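Local coordinates for Glyoxalase/bleomycin resisance protein/dioxygenase (Streptomyces sp. CB03234, PDB 5UJP) that binds calcium and riboflavin and belongs to the glyoxalase/bleomycin resistance family, to which dioxygenase activity is tentatively assigned, at residues Leu39-Lys44 / Leu50-Trp55; Ala79-Gln82 / Ala87-Gly90. All blocks are in the same frame, centred on the assembly; numbering follows the deposited sequence.

Contact 1. Residues Leu39-Lys44 / Leu50-Trp55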
ATOM      1  N   LEU A  39      -3.632 -12.907   7.632  1.00 21.68           N
ATOM      2  CA  LEU A  39      -5.008 -12.795   7.152  1.00 20.42           C
ATOM      3  C   LEU A  39      -4.947 -11.897   5.923  1.00 21.36           C
ATOM      4  O   LEU A  39      -4.717 -10.686   6.049  1.00 21.08           O
ATOM      5  CB  LEU A  39      -5.864 -12.180   8.257  1.00 23.31           C
ATOM      6  CG  LEU A  39      -7.341 -11.922   7.917  1.00 22.85           C
ATOM      7  CD1 LEU A  39      -8.072 -13.191   7.416  1.00 25.23           C
ATOM      8  CD2 LEU A  39      -8.051 -11.285   9.141  1.00 22.94           C
ATOM      9  N   GLN A  40      -5.125 -12.494   4.743  1.00 22.12           N
ATOM     10  CA  GLN A  40      -4.846 -11.823   3.482  1.00 20.80           C
ATOM     11  C   GLN A  40      -6.078 -11.855   2.588  1.00 20.60           C
ATOM     12  O   GLN A  40      -6.676 -12.918   2.397  1.00 22.74           O
ATOM     13  CB  GLN A  40      -3.655 -12.492   2.790  1.00 22.07           C
ATOM     14  CG  GLN A  40      -3.213 -11.798   1.505  1.00 21.81           C
ATOM     15  CD  GLN A  40      -2.004 -12.467   0.901  1.00 24.75           C
ATOM     16  OE1 GLN A  40      -1.484 -13.445   1.438  1.00 27.32           O
ATOM     17  NE2 GLN A  40      -1.587 -11.986  -0.233  1.00 25.76           N
ATOM     18  N   VAL A  41      -6.438 -10.696   2.024  1.00 19.28           N
ATOM     19  CA  VAL A  41      -7.617 -10.542   1.169  1.00 18.91           C
ATOM     20  C   VAL A  41      -7.239  -9.787  -0.097  1.00 19.83           C
ATOM     21  O   VAL A  41      -6.222  -9.099  -0.168  1.00 20.07           O
ATOM     22  CB  VAL A  41      -8.787  -9.853   1.898  1.00 19.00           C
ATOM     23  CG1 VAL A  41      -9.083 -10.627   3.162  1.00 22.68           C
ATOM     24  CG2 VAL A  41      -8.486  -8.398   2.176  1.00 21.74           C
ATOM     25  N   ALA A  42      -8.078  -9.922  -1.127  1.00 21.15           N
ATOM     26  CA  ALA A  42      -7.820  -9.159  -2.353  1.00 22.11           C
ATOM     27  C   ALA A  42      -9.121  -8.981  -3.112  1.00 21.98           C
ATOM     28  O   ALA A  42      -9.940  -9.908  -3.123  1.00 23.40           O
ATOM     29  CB  ALA A  42      -6.799  -9.886  -3.264  1.00 21.74           C
ATOM     30  N   PRO A  43      -9.319  -7.856  -3.788  1.00 23.57           N
ATOM     31  CA  PRO A  43     -10.499  -7.713  -4.640  1.00 25.01           C
ATOM     32  C   PRO A  43     -10.479  -8.760  -5.725  1.00 27.23           C
ATOM     33  O   PRO A  43      -9.413  -9.182  -6.199  1.00 26.12           O
ATOM     34  CB  PRO A  43     -10.337  -6.312  -5.252  1.00 23.69           C
ATOM     35  CG  PRO A  43      -9.471  -5.593  -4.374  1.00 23.33           C
ATOM     36  CD  PRO A  43      -8.471  -6.648  -3.870  1.00 21.47           C
ATOM     37  N   LYS A  44     -11.684  -9.180  -6.127  1.00 29.55           N
ATOM     38  CA  LYS A  44     -11.780 -10.047  -7.268  1.00 30.74           C
ATOM     39  C   LYS A  44     -11.214  -9.333  -8.484  1.00 27.20           C
ATOM     40  O   LYS A  44     -11.478  -8.147  -8.715  1.00 28.53           O
ATOM     41  CB  LYS A  44     -13.242 -10.436  -7.516  1.00 33.35           C
ATOM     42  N   LEU A  50      -4.381  -7.092   0.446  1.00 18.61           N
ATOM     43  CA  LEU A  50      -4.270  -6.435   1.745  1.00 19.34           C
ATOM     44  C   LEU A  50      -4.072  -7.525   2.786  1.00 18.57           C
ATOM     45  O   LEU A  50      -4.784  -8.530   2.780  1.00 20.61           O
ATOM     46  CB  LEU A  50      -5.543  -5.623   2.085  1.00 19.64           C
ATOM     47  CG  LEU A  50      -6.037  -4.638   1.027  1.00 20.69           C
ATOM     48  CD1 LEU A  50      -7.333  -3.930   1.470  1.00 20.97           C
ATOM     49  CD2 LEU A  50      -4.939  -3.616   0.753  1.00 21.60           C
ATOM     50  N   VAL A  51      -3.130  -7.316   3.689  1.00 18.02           N
ATOM     51  CA  VAL A  51      -2.948  -8.181   4.837  1.00 17.57           C
ATOM     52  C   VAL A  51      -3.405  -7.398   6.051  1.00 18.13           C
ATOM     53  O   VAL A  51      -2.963  -6.264   6.289  1.00 19.92           O
ATOM     54  CB  VAL A  51      -1.489  -8.647   4.977  1.00 21.72           C
ATOM     55  CG1 VAL A  51      -1.385  -9.726   6.063  1.00 24.71           C
ATOM     56  CG2 VAL A  51      -0.999  -9.172   3.653  1.00 25.16           C
ATOM     57  N   LEU A  52      -4.260  -8.021   6.859  1.00 18.34           N
ATOM     58  CA  LEU A  52      -4.927  -7.332   7.949  1.00 18.27           C
ATOM     59  C   LEU A  52      -4.146  -7.669   9.209  1.00 19.99           C
ATOM     60  O   LEU A  52      -4.298  -8.762   9.769  1.00 21.20           O
ATOM     61  CB  LEU A  52      -6.384  -7.801   8.039  1.00 19.64           C
ATOM     62  CG  LEU A  52      -7.155  -7.723   6.715  1.00 19.58           C
ATOM     63  CD1 LEU A  52      -8.608  -8.224   6.893  1.00 20.97           C
ATOM     64  CD2 LEU A  52      -7.177  -6.287   6.140  1.00 20.54           C
ATOM     65  N   VAL A  53      -3.301  -6.734   9.650  1.00 20.02           N
ATOM     66  CA  VAL A  53      -2.245  -7.018  10.613  1.00 21.77           C
ATOM     67  C   VAL A  53      -2.469  -6.258  11.918  1.00 20.97           C
ATOM     68  O   VAL A  53      -3.136  -5.226  11.985  1.00 22.84           O
ATOM     69  CB  VAL A  53      -0.823  -6.725  10.079  1.00 21.22           C
ATOM     70  CG1 VAL A  53      -0.598  -7.366   8.706  1.00 23.63           C
ATOM     71  CG2 VAL A  53      -0.571  -5.211   9.998  1.00 24.25           C
ATOM     72  N   ASP A  54      -1.834  -6.761  12.978  1.00 22.56           N
ATOM     73  CA  ASP A  54      -1.905  -6.063  14.252  1.00 23.10           C
ATOM     74  C   ASP A  54      -0.556  -5.934  14.937  1.00 24.00           C
ATOM     75  O   ASP A  54      -0.521  -5.650  16.145  1.00 27.70           O
ATOM     76  CB  ASP A  54      -2.985  -6.655  15.184  1.00 24.15           C
ATOM     77  CG  ASP A  54      -2.710  -8.117  15.549  1.00 26.28           C
ATOM     78  OD1 ASP A  54      -1.737  -8.704  15.042  1.00 28.57           O
ATOM     79  OD2 ASP A  54      -3.504  -8.705  16.331  1.00 29.03           O
ATOM     80  N   TRP A  55       0.544  -6.132  14.204  1.00 26.02           N
ATOM     81  CA  TRP A  55       1.870  -6.242  14.804  1.00 27.46           C
ATOM     82  C   TRP A  55       2.865  -5.150  14.400  1.00 28.20           C
ATOM     83  O   TRP A  55       4.056  -5.286  14.694  1.00 31.17           O
ATOM     84  CB  TRP A  55       2.470  -7.620  14.507  1.00 27.42           C
ATOM     85  CG  TRP A  55       2.534  -7.962  13.049  1.00 28.41           C
ATOM     86  CD1 TRP A  55       3.460  -7.536  12.131  1.00 28.23           C
ATOM     87  CD2 TRP A  55       1.673  -8.876  12.365  1.00 26.36           C
ATOM     88  NE1 TRP A  55       3.179  -8.099  10.882  1.00 26.90           N
ATOM     89  CE2 TRP A  55       2.091  -8.928  11.014  1.00 27.80           C
ATOM     90  CE3 TRP A  55       0.568  -9.645  12.764  1.00 26.85           C
ATOM     91  CZ2 TRP A  55       1.460  -9.737  10.070  1.00 28.07           C
ATOM     92  CZ3 TRP A  55      -0.060 -10.424  11.824  1.00 27.61           C
ATOM     93  CH2 TRP A  55       0.375 -10.455  10.487  1.00 28.33           C
TER
HETATM   94  O   HOH W   1      -2.442 -10.686   9.001  1.00 36.04           O
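The flat carboxamide of Gln-40 ends a side chain whose CG meets CG2 of Val-51 at 4.1 Å, across a beta hairpin of strands 37-42 and 48-53. The hairpin belongs to a mixed sheet of the vicinal oxygen chelate fold. With CG anti to the backbone N (chi1 -176°) and the chain extended, the amide is carried out to Trp-38 and Ser-49. OE1 is hydrogen-bonded to NE1 of Trp-38 and NE2 to OG of Ser-49, which fixes the turn of the amide. The other flat group, the indole of Trp-55, has CB of Val-53 over the centre of one face, 3.7 Å above its plane.

Val-41 and Leu-50 form a hydrogen-bonded antiparallel pair: N of Val-41 to O of Leu-50 and N of Leu-50 to O of Val-41, each 2.8 Å. Next to it, Gln-40 and Val-51 form a non-hydrogen-bonded pair, with their side chains on one sheet face. The Gln-40 side chain is about 7 Å from that of Gln-31, a riboflavin-binding residue, although no riboflavin is bound to this chain here.

Val-41 and Leu-50 point to the other face, where CG2 of Val-41 rests on CB of Leu-50. Val-20 of helix 12-23 and Phe-25 pack there. CB of Leu-52 points toward strand 37-42, and its CD1 meets CD2 of Leu-39 at 3.8 Å.

N of Leu-52 donates to O of Leu-39, with 167° at the hydrogen. On the return side a water completes the link. It accepts from N of Leu-39 at 2.9 Å and donates to O of Leu-52 at 2.8 Å.

Contact 2. Residues Ala79-Gln82 / Ala87-Gly90; sequences ARLQ and AVDG
Val-88 meets Leu-81 and Gln-82 where helix 74-83 turns back through a short loop into strand 88-94. This is the helix-to-strand link of a beta-alpha-beta-beta-beta module in the glyoxalase fold. The strand is an outermost one of its sheet within the chain.

The tight part is small and centred on Val-88, which supplies about half of the 150 Å² buried between the segments. Its CB points toward the helix, and the CB of Leu-81 points toward the strand. CG2 of Val-88 sits against CB of Leu-81 at 3.8 Å and against CG of Gln-82, also at 3.8 Å. It lies beside the valine's own backbone N, while CG1 is anti to that N (chi1 173°). The side chain of Phe-102, on the adjacent strand 97-103, touches both Leu-81 and Val-88. Leu-81 is buried, and the inner side of the contact is therefore apolar.

The outer side is polar and open to solvent. Gln-82 is exposed, yet its extended chain crosses the valine at about a right angle. Its first torsion puts CG beside the backbone N (chi1 -64°), and from there the chain passes across Val-88. No hydrogen bond joins the two segments. Asp-89 points away from the helix, and its backbone is bonded to Met-101 in the sheet.

The outer margin is set by OE1 of Gln-82, which lies 3.7 Å from CB of Val-88 and 3.7 Å from O of Val-88.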
ATOM      1  N   ALA A  79     -22.956   1.842  -3.886  1.00 26.80           N
ATOM      2  CA  ALA A  79     -24.345   1.542  -3.544  1.00 26.18           C
ATOM      3  C   ALA A  79     -24.409   0.310  -2.651  1.00 27.93           C
ATOM      4  O   ALA A  79     -25.168   0.268  -1.668  1.00 29.36           O
ATOM      5  CB  ALA A  79     -25.139   1.335  -4.831  1.00 26.45           C
ATOM      6  N   ARG A  80     -23.572  -0.680  -2.952  1.00 27.54           N
ATOM      7  CA  ARG A  80     -23.558  -1.913  -2.178  1.00 28.60           C
ATOM      8  C   ARG A  80     -23.027  -1.651  -0.783  1.00 25.79           C
ATOM      9  O   ARG A  80     -23.555  -2.176   0.203  1.00 26.82           O
ATOM     10  CB  ARG A  80     -22.706  -2.952  -2.893  1.00 33.39           C
ATOM     11  CG  ARG A  80     -22.769  -4.353  -2.273  1.00 39.82           C
ATOM     12  CD  ARG A  80     -21.866  -5.309  -3.054  1.00 45.87           C
ATOM     13  NE  ARG A  80     -22.064  -6.716  -2.709  1.00 51.45           N
ATOM     14  CZ  ARG A  80     -21.321  -7.397  -1.836  1.00 55.43           C
ATOM     15  NH1 ARG A  80     -20.326  -6.806  -1.205  1.00 55.15           N
ATOM     16  NH2 ARG A  80     -21.574  -8.680  -1.594  1.00 57.49           N
ATOM     17  N   LEU A  81     -21.959  -0.861  -0.684  1.00 24.09           N
ATOM     18  CA  LEU A  81     -21.388  -0.547   0.627  1.00 25.57           C
ATOM     19  C   LEU A  81     -22.395   0.200   1.507  1.00 30.04           C
ATOM     20  O   LEU A  81     -22.630  -0.192   2.668  1.00 30.88           O
ATOM     21  CB  LEU A  81     -20.098   0.255   0.452  1.00 24.60           C
ATOM     22  CG  LEU A  81     -18.922  -0.574  -0.073  1.00 24.67           C
ATOM     23  CD1 LEU A  81     -17.820   0.339  -0.579  1.00 25.54           C
ATOM     24  CD2 LEU A  81     -18.389  -1.479   1.057  1.00 24.91           C
ATOM     25  N   GLN A  82     -23.012   1.269   0.980  1.00 30.90           N
ATOM     26  CA  GLN A  82     -23.996   2.012   1.768  1.00 35.45           C
ATOM     27  C   GLN A  82     -25.168   1.133   2.175  1.00 36.67           C
ATOM     28  O   GLN A  82     -25.676   1.250   3.299  1.00 38.97           O
ATOM     29  CB  GLN A  82     -24.468   3.250   1.006  1.00 38.10           C
ATOM     30  CG  GLN A  82     -23.318   4.227   0.778  1.00 44.37           C
ATOM     31  CD  GLN A  82     -23.707   5.685   0.593  1.00 51.32           C
ATOM     32  OE1 GLN A  82     -23.091   6.584   1.183  1.00 55.27           O
ATOM     33  NE2 GLN A  82     -24.689   5.932  -0.251  1.00 52.73           N
ATOM     34  N   ALA A  87     -19.893   3.610   5.780  1.00 41.02           N
ATOM     35  CA  ALA A  87     -19.779   5.032   5.475  1.00 40.62           C
ATOM     36  C   ALA A  87     -18.990   5.224   4.183  1.00 38.62           C
ATOM     37  O   ALA A  87     -17.860   4.741   4.072  1.00 41.29           O
ATOM     38  CB  ALA A  87     -19.063   5.755   6.614  1.00 41.08           C
ATOM     39  N   VAL A  88     -19.568   5.973   3.235  1.00 36.79           N
ATOM     40  CA  VAL A  88     -18.945   6.219   1.931  1.00 31.91           C
ATOM     41  C   VAL A  88     -18.907   7.710   1.612  1.00 30.38           C
ATOM     42  O   VAL A  88     -19.917   8.413   1.741  1.00 34.34           O
ATOM     43  CB  VAL A  88     -19.633   5.466   0.784  1.00 30.44           C
ATOM     44  CG1 VAL A  88     -19.047   5.887  -0.535  1.00 32.53           C
ATOM     45  CG2 VAL A  88     -19.555   3.961   0.974  1.00 33.17           C
ATOM     46  N   ASP A  89     -17.752   8.180   1.142  1.00 29.03           N
ATOM     47  CA  ASP A  89     -17.567   9.540   0.644  1.00 29.46           C
ATOM     48  C   ASP A  89     -17.389   9.443  -0.863  1.00 26.23           C
ATOM     49  O   ASP A  89     -16.425   8.839  -1.352  1.00 27.05           O
ATOM     50  CB  ASP A  89     -16.339  10.172   1.295  1.00 35.26           C
ATOM     51  CG  ASP A  89     -16.142  11.642   0.920  1.00 42.39           C
ATOM     52  OD1 ASP A  89     -16.978  12.215   0.213  1.00 44.93           O
ATOM     53  OD2 ASP A  89     -15.132  12.237   1.378  1.00 47.15           O
ATOM     54  N   GLY A  90     -18.330  10.005  -1.597  1.00 25.74           N
ATOM     55  CA  GLY A  90     -18.264   9.937  -3.037  1.00 25.92           C
ATOM     56  C   GLY A  90     -19.427   9.139  -3.560  1.00 27.80           C
ATOM     57  O   GLY A  90     -20.379   8.860  -2.818  1.00 31.23           O
TER

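Contact 1 comes wholly before contact 2 in the chain, and the two flank its centre from opposite sides. Their centres are 21 Å apart, their nearest atoms are about 10 Å apart, and they do not touch. Contact 1 joins two neighbouring inner strands of the sheet 3-8, 48-53, 37-42, 26-30. Contact 2 ties helix 74-83 to an outermost strand of the other sheet, 67-70, 109-113, 97-103, 88-94. Both sheets have the same strand order, 1-4-3-2. Contact 1 is thus a strand pair within the first beta-alpha-beta-beta-beta module, and contact 2 packs helix on edge strand in the second, consistent with the two-module build of the vicinal oxygen chelate family.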